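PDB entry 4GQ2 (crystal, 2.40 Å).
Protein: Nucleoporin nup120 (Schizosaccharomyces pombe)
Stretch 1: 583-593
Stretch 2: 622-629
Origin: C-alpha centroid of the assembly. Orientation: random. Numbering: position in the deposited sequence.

Stretch 1 (583-593) SLHSCMSFSTL
Stretch 2, residues 622-629: KHIYPNVD

Two segments of one Nucleoporin nup120 chain, each containing helix and loop, 583-593 and 622-629, meet through Asn627, Met588 and Thr592, burying 329 Å² summed over both sides. In the first stretch a helix runs through His585, a type I turn from His585 to Met588 follows (Met588 N to His585 O, 3.1 Å), Met588 and Ser589 are extended (phi/psi -99/130 and -80/166), and a new helix starts at Phe590 with Ser589 as N-cap; Leu593 N bonds to Ser589 O at 2.8 Å. The second stretch enters as helix with a wider pi-type turn at 622-624. It then bends through Pro626 and Asn627 (phi/psi -70/-11 and -107/-13), where Asn627 N reaches Ile624 O at 2.8 Å, and extends at Val628 (-117/124) into Asp629, the N-cap of the next helix. The register runs antiparallel: the CA atoms of Cys587 and Asn627 lie 6.6 Å apart, those of Thr592 and His623 7.3 Å.

Asn627 covers the most surface. Its CB points toward the first stretch, and with chi1 -66° (m) and chi2 -73° the amide folds back on its own backbone, ND2 donating to His623 O at 2.6 Å (N-H...O angle 145°). The amide so bonded lies beside Thr592, whose CB also points across and whose chi1 of -59° (m) brings CG2 to 3.4 Å from Asn627 ND2. The polar link runs through water 1: it accepts from Ser589 N (2.8 Å), donates to Asn627 OD1 (3.1 Å) and hydrogen-bonds Thr592 OG1 at 2.7 Å. One solvent molecule thus joins the start of the 590-593 helix to the Asn627 side chain, while no clear direct hydrogen bond spans the stretches.

Met588 supplies the apolar counterpart. Its CB points sideways, but chi angles of -45° (m), -56° (m) and 177° (t) bring the thioether nearer, with SD 3.8 Å from Asn627 CB and 4.0 Å from His623 O. Met588 CE lies 4.3 Å from both Ile624 CG1 and Val628 CG2. Val628 (chi1 -168°, t) presents that same CG2 to Leu584 CD1 at 3.6 Å, the closest of the apolar side-chain contacts; Leu584 (chi1 -176°, t; chi2 53°, p) also starts sideways and closes in at its tip. Cys587 (chi1 -64°, m) points toward the partner, its CB 4.1 Å from Asn627 O and 4.4 Å from Val628 CG2. The contact therefore pairs an apolar cluster around Met588 and Val628 with a water-bridged polar site at Thr592 and Asn627.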

ATOM      1  N   SER A 583      -7.370 -23.321 -13.367  1.00 40.56           N
ATOM      2  CA  SER A 583      -8.808 -23.506 -13.457  1.00 43.35           C
ATOM      3  C   SER A 583      -9.433 -23.871 -12.119  1.00 41.31           C
ATOM      4  O   SER A 583     -10.589 -23.543 -11.867  1.00 46.66           O
ATOM      5  CB  SER A 583      -9.171 -24.519 -14.546  1.00 50.63           C
ATOM      6  OG  SER A 583      -8.646 -25.790 -14.252  1.00 67.93           O
ATOM      7  N   LEU A 584      -8.660 -24.532 -11.262  1.00 42.48           N
ATOM      8  CA  LEU A 584      -9.085 -24.783  -9.882  1.00 44.33           C
ATOM      9  C   LEU A 584      -9.168 -23.474  -9.098  1.00 49.82           C
ATOM     10  O   LEU A 584     -10.159 -23.220  -8.406  1.00 45.91           O
ATOM     11  CB  LEU A 584      -8.127 -25.750  -9.190  1.00 44.39           C
ATOM     12  CG  LEU A 584      -8.408 -26.237  -7.767  1.00 44.01           C
ATOM     13  CD1 LEU A 584      -9.803 -26.816  -7.637  1.00 37.98           C
ATOM     14  CD2 LEU A 584      -7.378 -27.294  -7.392  1.00 50.18           C
ATOM     15  N   HIS A 585      -8.132 -22.642  -9.217  1.00 42.76           N
ATOM     16  CA  HIS A 585      -8.151 -21.316  -8.593  1.00 45.34           C
ATOM     17  C   HIS A 585      -9.398 -20.552  -8.957  1.00 46.45           C
ATOM     18  O   HIS A 585     -10.038 -19.937  -8.097  1.00 39.97           O
ATOM     19  CB  HIS A 585      -6.916 -20.513  -8.968  1.00 38.45           C
ATOM     20  CG  HIS A 585      -6.601 -19.408  -7.995  1.00 42.65           C
ATOM     21  ND1 HIS A 585      -7.301 -18.257  -7.953  1.00 41.02           N
ATOM     22  CD2 HIS A 585      -5.635 -19.318  -6.996  1.00 42.18           C
ATOM     23  CE1 HIS A 585      -6.804 -17.466  -6.986  1.00 39.80           C
ATOM     24  NE2 HIS A 585      -5.787 -18.117  -6.397  1.00 43.78           N
ATOM     25  N   SER A 586      -9.779 -20.626 -10.230  1.00 38.36           N
ATOM     26  CA  SER A 586     -10.908 -19.850 -10.746  1.00 46.23           C
ATOM     27  C   SER A 586     -12.276 -20.351 -10.271  1.00 43.46           C
ATOM     28  O   SER A 586     -13.300 -19.763 -10.606  1.00 51.33           O
ATOM     29  CB  SER A 586     -10.862 -19.815 -12.272  1.00 44.44           C
ATOM     30  OG  SER A 586     -11.315 -21.050 -12.800  1.00 53.93           O
ATOM     31  N   CYS A 587     -12.290 -21.440  -9.505  1.00 44.76           N
ATOM     32  CA  CYS A 587     -13.513 -21.925  -8.851  1.00 45.62           C
ATOM     33  C   CYS A 587     -13.882 -21.108  -7.609  1.00 51.18           C
ATOM     34  O   CYS A 587     -14.992 -21.231  -7.082  1.00 49.67           O
ATOM     35  CB  CYS A 587     -13.357 -23.393  -8.448  1.00 45.47           C
ATOM     36  SG  CYS A 587     -13.148 -24.533  -9.832  1.00 52.18           S
ATOM     37  N   MET A 588     -12.942 -20.286  -7.146  1.00 52.56           N
ATOM     38  CA  MET A 588     -13.083 -19.538  -5.905  1.00 48.22           C
ATOM     39  C   MET A 588     -13.518 -18.107  -6.173  1.00 50.51           C
ATOM     40  O   MET A 588     -12.911 -17.416  -6.995  1.00 51.21           O
ATOM     41  CB  MET A 588     -11.752 -19.510  -5.138  1.00 44.27           C
ATOM     42  CG  MET A 588     -11.025 -20.836  -5.057  1.00 39.54           C
ATOM     43  SD  MET A 588     -12.016 -22.162  -4.347  1.00 49.05           S
ATOM     44  CE  MET A 588     -10.868 -23.526  -4.528  1.00 47.00           C
ATOM     45  N   SER A 589     -14.553 -17.663  -5.460  1.00 43.58           N
ATOM     46  CA  SER A 589     -14.978 -16.262  -5.509  1.00 50.65           C
ATOM     47  C   SER A 589     -14.077 -15.393  -4.620  1.00 51.00           C
ATOM     48  O   SER A 589     -13.327 -15.914  -3.781  1.00 44.40           O
ATOM     49  CB  SER A 589     -16.443 -16.127  -5.074  1.00 45.76           C
ATOM     50  OG  SER A 589     -16.612 -16.526  -3.722  1.00 53.77           O
ATOM     51  N   PHE A 590     -14.169 -14.077  -4.803  1.00 52.57           N
ATOM     52  CA  PHE A 590     -13.415 -13.113  -4.003  1.00 49.15           C
ATOM     53  C   PHE A 590     -13.515 -13.426  -2.512  1.00 51.83           C
ATOM     54  O   PHE A 590     -12.518 -13.388  -1.793  1.00 57.90           O
ATOM     55  CB  PHE A 590     -13.910 -11.683  -4.265  1.00 46.89           C
ATOM     56  CG  PHE A 590     -13.269 -10.647  -3.376  1.00 48.91           C
ATOM     57  CD1 PHE A 590     -13.807 -10.350  -2.128  1.00 39.20           C
ATOM     58  CD2 PHE A 590     -12.112  -9.981  -3.780  1.00 51.47           C
ATOM     59  CE1 PHE A 590     -13.210  -9.410  -1.300  1.00 40.63           C
ATOM     60  CE2 PHE A 590     -11.512  -9.035  -2.957  1.00 51.05           C
ATOM     61  CZ  PHE A 590     -12.062  -8.749  -1.713  1.00 46.23           C
ATOM     62  N   SER A 591     -14.730 -13.735  -2.067  1.00 52.77           N
ATOM     63  CA  SER A 591     -15.019 -14.005  -0.664  1.00 42.09           C
ATOM     64  C   SER A 591     -14.342 -15.290  -0.173  1.00 43.31           C
ATOM     65  O   SER A 591     -13.814 -15.332   0.936  1.00 49.79           O
ATOM     66  CB  SER A 591     -16.540 -14.057  -0.459  1.00 44.44           C
ATOM     67  OG  SER A 591     -16.886 -14.661   0.777  1.00 58.55           O
ATOM     68  N   THR A 592     -14.362 -16.331  -1.001  1.00 44.76           N
ATOM     69  CA  THR A 592     -13.689 -17.587  -0.679  1.00 44.43           C
ATOM     70  C   THR A 592     -12.176 -17.382  -0.659  1.00 36.17           C
ATOM     71  O   THR A 592     -11.497 -17.869   0.244  1.00 36.34           O
ATOM     72  CB  THR A 592     -14.066 -18.719  -1.669  1.00 47.67           C
ATOM     73  OG1 THR A 592     -15.484 -18.941  -1.640  1.00 48.07           O
ATOM     74  CG2 THR A 592     -13.365 -20.017  -1.311  1.00 36.07           C
ATOM     75  N   LEU A 593     -11.660 -16.651  -1.647  1.00 35.43           N
ATOM     76  CA  LEU A 593     -10.224 -16.366  -1.744  1.00 35.14           C
ATOM     77  C   LEU A 593      -9.717 -15.639  -0.519  1.00 40.20           C
ATOM     78  O   LEU A 593      -8.609 -15.897  -0.033  1.00 37.67           O
ATOM     79  CB  LEU A 593      -9.916 -15.519  -2.980  1.00 30.30           C
ATOM     80  CG  LEU A 593      -9.768 -16.280  -4.296  1.00 44.86           C
ATOM     81  CD1 LEU A 593      -9.375 -15.335  -5.427  1.00 37.43           C
ATOM     82  CD2 LEU A 593      -8.745 -17.400  -4.147  1.00 53.87           C
ATOM     83  N   LYS A 622     -12.270 -27.444   4.355  1.00 47.47           N
ATOM     84  CA  LYS A 622     -12.955 -26.177   4.586  1.00 55.36           C
ATOM     85  C   LYS A 622     -13.035 -25.279   3.351  1.00 49.46           C
ATOM     86  O   LYS A 622     -14.046 -24.602   3.148  1.00 48.63           O
ATOM     87  CB  LYS A 622     -12.382 -25.427   5.801  1.00 68.71           C
ATOM     88  CG  LYS A 622     -10.875 -25.226   5.791  1.00 81.91           C
ATOM     89  CD  LYS A 622     -10.376 -24.626   7.099  1.00103.75           C
ATOM     90  CE  LYS A 622      -8.880 -24.339   7.038  1.00103.86           C
ATOM     91  NZ  LYS A 622      -8.308 -23.951   8.358  1.00 85.47           N
ATOM     92  N   HIS A 623     -11.996 -25.300   2.515  1.00 50.67           N
ATOM     93  CA  HIS A 623     -11.873 -24.317   1.420  1.00 57.13           C
ATOM     94  C   HIS A 623     -12.023 -24.819   0.018  1.00 58.14           C
ATOM     95  O   HIS A 623     -12.471 -24.079  -0.860  1.00 51.95           O
ATOM     96  CB  HIS A 623     -10.567 -23.546   1.545  1.00 44.29           C
ATOM     97  CG  HIS A 623     -10.480 -22.725   2.806  1.00 46.32           C
ATOM     98  ND1 HIS A 623     -11.296 -21.676   3.048  1.00 40.13           N
ATOM     99  CD2 HIS A 623      -9.650 -22.842   3.913  1.00 40.13           C
ATOM    100  CE1 HIS A 623     -10.996 -21.146   4.244  1.00 44.87           C
ATOM    101  NE2 HIS A 623      -9.992 -21.862   4.777  1.00 47.73           N
ATOM    102  N   ILE A 624     -11.660 -26.073  -0.222  1.00 47.35           N
ATOM    103  CA  ILE A 624     -11.735 -26.605  -1.570  1.00 51.52           C
ATOM    104  C   ILE A 624     -13.013 -27.409  -1.790  1.00 57.10           C
ATOM    105  O   ILE A 624     -13.825 -27.066  -2.653  1.00 58.14           O
ATOM    106  CB  ILE A 624     -10.477 -27.420  -1.923  1.00 48.89           C
ATOM    107  CG1 ILE A 624      -9.259 -26.502  -1.915  1.00 50.84           C
ATOM    108  CG2 ILE A 624     -10.634 -28.098  -3.278  1.00 42.93           C
ATOM    109  CD1 ILE A 624      -7.944 -27.242  -1.934  1.00 70.56           C
ATOM    110  N   TYR A 625     -13.187 -28.463  -0.999  1.00 54.63           N
ATOM    111  CA  TYR A 625     -14.327 -29.366  -1.140  1.00 58.19           C
ATOM    112  C   TYR A 625     -15.676 -28.653  -1.361  1.00 48.35           C
ATOM    113  O   TYR A 625     -16.381 -28.974  -2.317  1.00 52.71           O
ATOM    114  CB  TYR A 625     -14.380 -30.345   0.042  1.00 65.93           C
ATOM    115  CG  TYR A 625     -15.501 -31.354  -0.022  1.00 83.04           C
ATOM    116  CD1 TYR A 625     -15.367 -32.528  -0.766  1.00 98.66           C
ATOM    117  CD2 TYR A 625     -16.693 -31.144   0.673  1.00 86.18           C
ATOM    118  CE1 TYR A 625     -16.393 -33.459  -0.822  1.00 99.70           C
ATOM    119  CE2 TYR A 625     -17.724 -32.069   0.623  1.00 85.60           C
ATOM    120  CZ  TYR A 625     -17.568 -33.223  -0.125  1.00 92.85           C
ATOM    121  OH  TYR A 625     -18.588 -34.144  -0.177  1.00113.49           O
ATOM    122  N   PRO A 626     -16.036 -27.677  -0.500  1.00 53.71           N
ATOM    123  CA  PRO A 626     -17.349 -27.037  -0.698  1.00 54.42           C
ATOM    124  C   PRO A 626     -17.455 -26.158  -1.942  1.00 52.65           C
ATOM    125  O   PRO A 626     -18.556 -25.760  -2.320  1.00 60.47           O
ATOM    126  CB  PRO A 626     -17.524 -26.180   0.559  1.00 52.85           C
ATOM    127  CG  PRO A 626     -16.150 -25.967   1.078  1.00 57.53           C
ATOM    128  CD  PRO A 626     -15.389 -27.212   0.742  1.00 58.91           C
ATOM    129  N   ASN A 627     -16.329 -25.869  -2.580  1.00 57.14           N
ATOM    130  CA  ASN A 627     -16.318 -24.961  -3.719  1.00 60.39           C
ATOM    131  C   ASN A 627     -16.115 -25.659  -5.056  1.00 64.47           C
ATOM    132  O   ASN A 627     -16.325 -25.060  -6.111  1.00 70.59           O
ATOM    133  CB  ASN A 627     -15.258 -23.873  -3.513  1.00 60.80           C
ATOM    134  CG  ASN A 627     -15.586 -22.953  -2.350  1.00 65.84           C
ATOM    135  OD1 ASN A 627     -16.492 -22.119  -2.437  1.00 68.91           O
ATOM    136  ND2 ASN A 627     -14.850 -23.100  -1.253  1.00 55.30           N
ATOM    137  N   VAL A 628     -15.720 -26.929  -5.010  1.00 66.73           N
ATOM    138  CA  VAL A 628     -15.397 -27.671  -6.227  1.00 60.62           C
ATOM    139  C   VAL A 628     -16.336 -28.860  -6.449  1.00 64.36           C
ATOM    140  O   VAL A 628     -16.486 -29.735  -5.589  1.00 66.33           O
ATOM    141  CB  VAL A 628     -13.918 -28.123  -6.260  1.00 58.10           C
ATOM    142  CG1 VAL A 628     -13.547 -28.633  -7.639  1.00 55.17           C
ATOM    143  CG2 VAL A 628     -12.994 -26.972  -5.887  1.00 61.84           C
ATOM    144  N   ASP A 629     -16.960 -28.845  -7.624  1.00 59.77           N
ATOM    145  CA  ASP A 629     -17.886 -29.859  -8.130  1.00 56.29           C
ATOM    146  C   ASP A 629     -17.256 -31.272  -8.179  1.00 65.59           C
ATOM    147  O   ASP A 629     -16.130 -31.429  -8.662  1.00 79.76           O
ATOM    148  CB  ASP A 629     -18.310 -29.389  -9.533  1.00 60.27           C
ATOM    149  CG  ASP A 629     -19.340 -30.282 -10.194  1.00 56.43           C
ATOM    150  OD1 ASP A 629     -19.274 -31.522 -10.059  1.00 61.01           O
ATOM    151  OD2 ASP A 629     -20.215 -29.721 -10.888  1.00 56.79           O
TER
HETATM  152  O   HOH W   1     -16.206 -19.591  -4.178  1.00 51.23           O